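Local coordinates for interphotoreceptor retinoid-binding protein (Xenopus laevis, PDB 1J7X) that probably binds and carries retinoids through the matrix between photoreceptors and the pigment epithelium during the visual cycle, at residues T209-A214 and I233-S238; L111-F116 and L143-R148; Q225-A230 and I264-D269. All blocks are in the same frame, centred on the assembly; numbering follows the deposited sequence.

Contact 1. Residues T209-A214 and I233-S238; sequences TSHQTA and IGEITS
Two parallel neighbours of the mixed sheet, strands 204-209 and 231-234, end together in the ββα-spiral fold of the ClpP/crotonase clan, and both chains run on as loops. Thr209 closes the pairing: its N donates to Ile233 O, and its O receives Glu235 N at 3.0 Å. Its OG1, between backbone N and carbonyl carbon (chi1 60°), reaches Glu235 O at 2.9 Å along an in-plane lone pair, while CB rests on Thr237 CG2 at 3.7 Å. An alanine here would lose the hydroxyl bond and would probably loosen the loop beyond Glu235. A CB on Gly234 would clash with Thr209 O. Ser210 opens a type I turn to Thr213, and its OG, bonded to Arg148 O, also accepts Gln212 N in an ST turn. The extended Glu235 side chain lies alongside His211, OE1 apparently accepting His211 N, though its modelled position is less certain; OE2 takes Ala284 N. Thr213 CB meets Thr237 CG2, and Thr237 OG1 bonds instead to Glu218 OE1 and Val276 N. The turn finishes on a doubly used acceptor: Thr213 O takes Ser238 N at 3.1 Å, nearly along the C=O axis, and Ser238 OG at 2.9 Å, from above the plane.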
# COMPACT_ATOMS: atom_id res chain seq x y z
N THR A 209 -5.73 -1.08 -11.44
CA THR A 209 -6.20 -0.80 -10.11
C THR A 209 -7.64 -0.34 -10.05
O THR A 209 -8.15 0.18 -11.04
CB THR A 209 -5.35 0.36 -9.45
OG1 THR A 209 -5.51 1.53 -10.31
CG2 THR A 209 -3.87 -0.07 -9.35
N SER A 210 -8.24 -0.50 -8.90
CA SER A 210 -9.61 -0.04 -8.58
C SER A 210 -9.61 0.64 -7.22
O SER A 210 -8.69 0.50 -6.41
CB SER A 210 -10.68 -1.18 -8.55
OG SER A 210 -10.63 -1.98 -7.43
N HIS A 211 -10.78 1.26 -6.89
CA HIS A 211 -10.99 1.81 -5.59
C HIS A 211 -10.99 0.77 -4.51
O HIS A 211 -10.89 1.12 -3.35
CB HIS A 211 -12.30 2.57 -5.53
CG HIS A 211 -13.51 1.69 -5.72
ND1 HIS A 211 -14.27 1.21 -4.66
CD2 HIS A 211 -14.13 1.25 -6.84
CE1 HIS A 211 -15.25 0.46 -5.13
NE2 HIS A 211 -15.17 0.45 -6.44
N GLN A 212 -11.16 -0.51 -4.85
CA GLN A 212 -11.09 -1.58 -3.88
C GLN A 212 -9.64 -2.06 -3.61
O GLN A 212 -9.38 -2.68 -2.61
CB GLN A 212 -11.93 -2.78 -4.28
CG GLN A 212 -13.41 -2.42 -4.38
CD GLN A 212 -14.17 -3.41 -5.26
OE1 GLN A 212 -13.88 -4.62 -5.22
NE2 GLN A 212 -15.14 -2.90 -6.09
N THR A 213 -8.70 -1.78 -4.49
CA THR A 213 -7.30 -2.19 -4.26
C THR A 213 -6.79 -1.65 -2.94
O THR A 213 -6.94 -0.42 -2.66
CB THR A 213 -6.45 -1.71 -5.42
OG1 THR A 213 -7.06 -2.10 -6.69
CG2 THR A 213 -4.95 -2.23 -5.35
N ALA A 214 -6.24 -2.50 -2.07
CA ALA A 214 -5.90 -2.11 -0.72
C ALA A 214 -4.57 -2.63 -0.20
O ALA A 214 -4.06 -3.63 -0.73
CB ALA A 214 -6.99 -2.54 0.22
N ILE A 233 -2.89 1.69 -14.27
CA ILE A 233 -4.14 2.01 -15.01
C ILE A 233 -5.36 1.66 -14.21
O ILE A 233 -5.50 0.54 -13.68
CB ILE A 233 -4.15 1.24 -16.35
CG1 ILE A 233 -2.87 1.51 -17.08
CG2 ILE A 233 -5.45 1.55 -17.16
CD1 ILE A 233 -2.73 0.58 -18.30
N GLY A 234 -6.29 2.65 -14.08
CA GLY A 234 -7.53 2.35 -13.42
C GLY A 234 -7.95 3.47 -12.50
O GLY A 234 -7.80 4.61 -12.88
N GLU A 235 -8.53 3.10 -11.37
CA GLU A 235 -9.05 4.07 -10.42
C GLU A 235 -8.01 4.39 -9.32
O GLU A 235 -7.15 3.59 -8.98
CB GLU A 235 -10.29 3.58 -9.78
CG GLU A 235 -11.40 3.24 -10.80
CD GLU A 235 -12.55 2.52 -10.19
OE1 GLU A 235 -12.43 1.88 -9.09
OE2 GLU A 235 -13.62 2.43 -10.88
N ILE A 236 -8.22 5.50 -8.64
CA ILE A 236 -7.41 5.82 -7.47
C ILE A 236 -7.79 4.76 -6.42
O ILE A 236 -8.97 4.38 -6.27
CB ILE A 236 -7.78 7.24 -6.93
CG1 ILE A 236 -7.35 8.25 -7.92
CG2 ILE A 236 -7.17 7.48 -5.64
CD1 ILE A 236 -8.05 9.63 -7.74
N THR A 237 -6.80 4.23 -5.75
CA THR A 237 -7.02 3.11 -4.84
C THR A 237 -7.64 3.49 -3.50
O THR A 237 -7.86 4.69 -3.26
CB THR A 237 -5.75 2.29 -4.68
OG1 THR A 237 -4.73 3.03 -4.05
CG2 THR A 237 -5.18 1.86 -6.10
N SER A 238 -7.89 2.51 -2.65
CA SER A 238 -8.67 2.71 -1.46
C SER A 238 -8.06 3.62 -0.43
O SER A 238 -8.78 4.15 0.30
CB SER A 238 -9.00 1.34 -0.80
OG SER A 238 -7.86 0.79 -0.23

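Contact 2. Residues L111-F116 and L143-R148; sequences LRFDQF and LIIDLR
Strands 108-112 and 142-146 are the parallel pair of a beta-alpha-beta crossover, joined through helix 119-137. The backbone bonds centre on Leu111: its N donates to Ile144 O at 3.0 Å, and its O receives Asp146 N at 2.8 Å, both nearly along the C=O axis. Leu111 and Ile145 share a face of the sheet, and Leu111 CB meets Leu143 CD1 at 4.2 Å. Farther along, Phe113, its ring swung between backbone N and carbonyl carbon (chi1 58°), runs alongside Leu147, whose CD2 sits over one ring face near the rim, 4.2 Å from Phe113 CZ; Ile145 CG2 approaches CE1 obliquely. The charges pair within each segment. Arg112 grips Asp114 side-on, NE and NH2 each meeting a syn lone pair, and Arg148 grips Asp146 likewise, but from above the carboxylate plane. Asp146 OD1 also accepts Arg148 N at 3.1 Å, an Asx turn, and OD2 bonds Tyr110 OH, so the carboxylate is held at both oxygens. One water bridges Asp114 OD1 (2.7 Å) and Asp146 O. Strand 204-209 flanks strand 142-146, helix 216-226 covers Ile145 and Leu147 through Phe220, and helix 287-296 packs on Ile144.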
# COMPACT_ATOMS: atom_id res chain seq x y z
N LEU A 111 -2.13 -11.66 -15.57
CA LEU A 111 -1.94 -12.25 -14.22
C LEU A 111 -2.87 -11.58 -13.27
O LEU A 111 -2.85 -10.35 -13.10
CB LEU A 111 -0.52 -12.03 -13.72
CG LEU A 111 -0.21 -12.33 -12.30
CD1 LEU A 111 -0.59 -13.74 -11.93
CD2 LEU A 111 1.18 -12.09 -12.07
N ARG A 112 -3.79 -12.34 -12.68
CA ARG A 112 -4.65 -11.86 -11.66
C ARG A 112 -4.49 -12.62 -10.40
O ARG A 112 -4.42 -13.87 -10.45
CB ARG A 112 -6.14 -11.87 -12.07
CG ARG A 112 -7.10 -11.54 -10.95
CD ARG A 112 -8.52 -11.53 -11.39
NE ARG A 112 -9.41 -11.47 -10.25
CZ ARG A 112 -10.70 -11.55 -10.34
NH1 ARG A 112 -11.27 -11.74 -11.56
NH2 ARG A 112 -11.45 -11.52 -9.24
N PHE A 113 -4.49 -11.90 -9.22
CA PHE A 113 -4.55 -12.51 -7.92
C PHE A 113 -5.16 -11.44 -7.00
O PHE A 113 -4.98 -10.26 -7.29
CB PHE A 113 -3.25 -13.10 -7.40
CG PHE A 113 -2.10 -12.11 -7.30
CD1 PHE A 113 -1.48 -11.63 -8.43
CD2 PHE A 113 -1.74 -11.63 -6.06
CE1 PHE A 113 -0.48 -10.77 -8.32
CE2 PHE A 113 -0.68 -10.79 -5.99
CZ PHE A 113 -0.09 -10.35 -7.08
N ASP A 114 -5.92 -11.84 -6.00
CA ASP A 114 -6.74 -10.94 -5.25
C ASP A 114 -6.39 -10.73 -3.73
O ASP A 114 -7.21 -10.16 -2.98
CB ASP A 114 -8.15 -11.37 -5.32
CG ASP A 114 -8.71 -11.41 -6.70
OD1 ASP A 114 -8.14 -10.91 -7.65
OD2 ASP A 114 -9.81 -12.02 -6.89
N GLN A 115 -5.24 -11.27 -3.33
CA GLN A 115 -4.75 -11.06 -2.00
C GLN A 115 -3.23 -11.12 -2.02
O GLN A 115 -2.70 -11.61 -2.98
CB GLN A 115 -5.35 -12.11 -1.08
CG GLN A 115 -4.96 -13.47 -1.35
CD GLN A 115 -5.49 -14.42 -0.31
OE1 GLN A 115 -6.69 -14.86 -0.41
NE2 GLN A 115 -4.60 -14.86 0.58
N PHE A 116 -2.57 -10.66 -0.97
CA PHE A 116 -1.12 -10.74 -0.77
C PHE A 116 -1.01 -11.54 0.56
O PHE A 116 -1.35 -11.08 1.60
CB PHE A 116 -0.51 -9.36 -0.64
CG PHE A 116 -0.11 -8.77 -1.95
CD1 PHE A 116 -1.05 -8.18 -2.73
CD2 PHE A 116 1.23 -8.78 -2.35
CE1 PHE A 116 -0.67 -7.71 -3.95
CE2 PHE A 116 1.61 -8.25 -3.54
CZ PHE A 116 0.67 -7.70 -4.33
N LEU A 143 3.06 -7.69 -19.94
CA LEU A 143 2.30 -8.33 -18.87
C LEU A 143 1.35 -7.35 -18.22
O LEU A 143 1.70 -6.23 -17.91
CB LEU A 143 3.25 -8.86 -17.80
CG LEU A 143 2.57 -9.45 -16.56
CD1 LEU A 143 1.86 -10.75 -16.96
CD2 LEU A 143 3.51 -9.81 -15.42
N ILE A 144 0.15 -7.78 -18.03
CA ILE A 144 -0.90 -7.01 -17.35
C ILE A 144 -1.12 -7.65 -16.03
O ILE A 144 -1.55 -8.79 -16.00
CB ILE A 144 -2.23 -6.99 -18.13
CG1 ILE A 144 -2.06 -6.13 -19.41
CG2 ILE A 144 -3.30 -6.38 -17.33
CD1 ILE A 144 -0.89 -6.47 -20.25
N ILE A 145 -0.91 -6.96 -14.93
CA ILE A 145 -1.14 -7.50 -13.60
C ILE A 145 -2.42 -6.82 -13.10
O ILE A 145 -2.47 -5.58 -12.94
CB ILE A 145 0.07 -7.19 -12.67
CG1 ILE A 145 1.40 -7.66 -13.27
CG2 ILE A 145 -0.22 -7.73 -11.24
CD1 ILE A 145 2.57 -7.35 -12.32
N ASP A 146 -3.47 -7.63 -12.95
CA ASP A 146 -4.76 -7.16 -12.57
C ASP A 146 -4.98 -7.15 -11.02
O ASP A 146 -5.10 -8.19 -10.41
CB ASP A 146 -5.82 -8.02 -13.20
CG ASP A 146 -7.18 -7.41 -13.11
OD1 ASP A 146 -7.39 -6.41 -12.37
OD2 ASP A 146 -8.08 -7.90 -13.83
N LEU A 147 -4.94 -5.96 -10.35
CA LEU A 147 -5.15 -5.88 -8.96
C LEU A 147 -6.43 -5.21 -8.59
O LEU A 147 -6.65 -4.75 -7.43
CB LEU A 147 -3.97 -5.06 -8.34
CG LEU A 147 -2.63 -5.66 -8.54
CD1 LEU A 147 -1.41 -4.65 -7.90
CD2 LEU A 147 -2.53 -7.07 -8.04
N ARG A 148 -7.29 -5.08 -9.57
CA ARG A 148 -8.59 -4.46 -9.34
C ARG A 148 -9.40 -5.11 -8.26
O ARG A 148 -10.26 -4.44 -7.68
CB ARG A 148 -9.48 -4.39 -10.63
CG ARG A 148 -8.89 -3.45 -11.67
CD ARG A 148 -9.64 -3.53 -13.01
NE ARG A 148 -9.52 -4.84 -13.61
CZ ARG A 148 -10.16 -5.21 -14.72
NH1 ARG A 148 -10.86 -4.31 -15.40
NH2 ARG A 148 -9.98 -6.44 -15.21
O HOH W 1 -7.26 -8.48 -8.57

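Contact 3. Residues Q225-A230 and I264-D269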
# COMPACT_ATOMS: atom_id res chain seq x y z
N GLN A 225 5.12 1.78 -9.69
CA GLN A 225 5.09 3.12 -10.31
C GLN A 225 6.28 3.99 -9.97
O GLN A 225 6.85 4.63 -10.81
CB GLN A 225 3.69 3.80 -9.86
CG GLN A 225 3.52 5.14 -10.48
CD GLN A 225 2.26 5.82 -9.98
OE1 GLN A 225 2.14 6.06 -8.76
NE2 GLN A 225 1.25 5.92 -10.86
N SER A 226 6.69 4.01 -8.70
CA SER A 226 7.76 4.82 -8.24
C SER A 226 9.14 4.41 -8.84
O SER A 226 10.09 5.21 -9.01
CB SER A 226 7.82 4.80 -6.70
OG SER A 226 8.18 3.53 -6.21
N LEU A 227 9.23 3.12 -9.15
CA LEU A 227 10.41 2.58 -9.78
C LEU A 227 10.40 2.71 -11.30
O LEU A 227 11.38 2.38 -12.02
CB LEU A 227 10.58 1.09 -9.42
CG LEU A 227 10.92 0.69 -8.00
CD1 LEU A 227 10.62 -0.79 -7.76
CD2 LEU A 227 12.46 1.00 -7.77
N SER A 228 9.36 3.33 -11.80
CA SER A 228 9.17 3.46 -13.22
C SER A 228 9.21 2.09 -13.90
O SER A 228 9.60 1.96 -15.03
CB SER A 228 10.24 4.46 -13.81
OG SER A 228 10.10 5.71 -13.12
N ARG A 229 8.71 1.06 -13.22
CA ARG A 229 8.74 -0.25 -13.82
C ARG A 229 7.48 -0.50 -14.60
O ARG A 229 7.48 -1.24 -15.60
CB ARG A 229 8.98 -1.29 -12.71
CG ARG A 229 8.91 -2.78 -13.23
CD ARG A 229 10.16 -3.01 -14.22
NE ARG A 229 9.66 -2.84 -15.54
CZ ARG A 229 9.35 -3.82 -16.37
NH1 ARG A 229 9.68 -5.09 -16.14
NH2 ARG A 229 8.77 -3.49 -17.47
N ALA A 230 6.30 -0.09 -14.08
CA ALA A 230 5.10 -0.28 -14.79
C ALA A 230 4.23 0.97 -14.90
O ALA A 230 4.37 1.90 -14.13
CB ALA A 230 4.33 -1.36 -14.07
N ILE A 264 9.23 6.31 2.56
CA ILE A 264 10.02 7.10 1.65
C ILE A 264 10.50 6.27 0.51
O ILE A 264 11.18 5.24 0.74
CB ILE A 264 11.26 7.78 2.43
CG1 ILE A 264 10.80 8.42 3.69
CG2 ILE A 264 11.98 8.66 1.48
CD1 ILE A 264 11.95 8.90 4.58
N ASP A 265 10.03 6.59 -0.71
CA ASP A 265 10.32 5.76 -1.86
C ASP A 265 11.70 5.98 -2.37
O ASP A 265 12.47 6.84 -1.83
CB ASP A 265 9.31 5.84 -2.97
CG ASP A 265 9.24 7.19 -3.57
OD1 ASP A 265 10.35 7.94 -3.67
OD2 ASP A 265 8.08 7.54 -3.97
N SER A 266 12.00 5.22 -3.42
CA SER A 266 13.37 5.28 -3.96
C SER A 266 13.75 6.63 -4.62
O SER A 266 14.92 6.80 -5.07
CB SER A 266 13.59 4.09 -4.93
OG SER A 266 12.83 4.27 -6.06
N ASN A 267 12.80 7.55 -4.75
CA ASN A 267 13.05 8.87 -5.34
C ASN A 267 13.06 9.85 -4.22
O ASN A 267 13.24 11.05 -4.50
CB ASN A 267 11.94 9.28 -6.32
CG ASN A 267 11.75 8.27 -7.47
OD1 ASN A 267 12.74 7.93 -8.11
ND2 ASN A 267 10.52 7.74 -7.70
N GLY A 268 13.03 9.39 -2.98
CA GLY A 268 12.99 10.22 -1.80
C GLY A 268 11.66 10.87 -1.49
O GLY A 268 11.63 11.66 -0.59
N ASP A 269 10.59 10.54 -2.20
CA ASP A 269 9.31 11.10 -1.91
C ASP A 269 8.64 10.38 -0.74
O ASP A 269 8.63 9.17 -0.70
CB ASP A 269 8.42 11.05 -3.11
CG ASP A 269 8.97 11.86 -4.28
OD1 ASP A 269 9.56 12.90 -4.04
OD2 ASP A 269 8.86 11.49 -5.47
O HOH W 2 10.41 3.30 -5.00
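Ser226 and the type I turn from Asp265 to Gly268 face each other where helix 216-226 meets the end of strand 254-265. The helix closes just beyond, in a Schellman motif at Ser228. Ser226 directs its CB at the turn and is met there by two side chains. Asp265 comes with its carboxylate, OD2 standing 3.9 Å from Ser226 CB, a van der Waals approach to a carbon; OD2 has its hydrogen bond with Tyr222 OH. Asn267 comes from the third position of the turn, with CG beside its backbone N (chi1 -58°), and extends its amide to the helix end: ND2 donates to Ser226 O at 2.9 Å, in the carbonyl plane on a lone pair, with the acceptor close to the amide plane. Leu227 lies along the flank, where its CD2 touches Ser266 OG at 3.7 Å. Ser226 OG, held between backbone N and carbonyl carbon (chi1 68°), bonds Leu223 O in the preceding helical turn and also a water, 2.5 Å away, which accepts Ser266 N at 3.0 Å. Asp265 organises the turn itself: OD1 takes Asn267 N at 2.7 Å, an Asx turn, and Asp269 N at 3.0 Å, both from above the carboxylate plane. The aspartate thus acts as a second shell, shaping the loop from which Asn267 reaches out. Chemically this is a small polar junction at the surface. One direct bond and one water link helix to turn, and the carbonyl that Asn267 meets belongs to the last helical residue, where the helix dipole would probably make an amide donor favourable.

Contacts 1 and 2 both lie at ends of strands in the mixed sheet, their centres about 12 Å apart, and they touch: hydroxyls of the 209-214 loop bond backbone carbonyls at the end of 143-148, so the loops leaving neighbouring strands brace one another. Contact 3 lies apart, about 18 Å from contact 1 and about 20 Å from contact 2, centre to centre. Along the chain contact 2 closes before the others open, whereas contacts 1 and 3 interleave, helix 216-226 running from the loop of contact 1 to contact 3 before strand 231-234 returns. Contacts 1 and 2 thus hold strand ends within the mixed sheet, and contact 3 joins the helix between two of its strands to the antiparallel sheet.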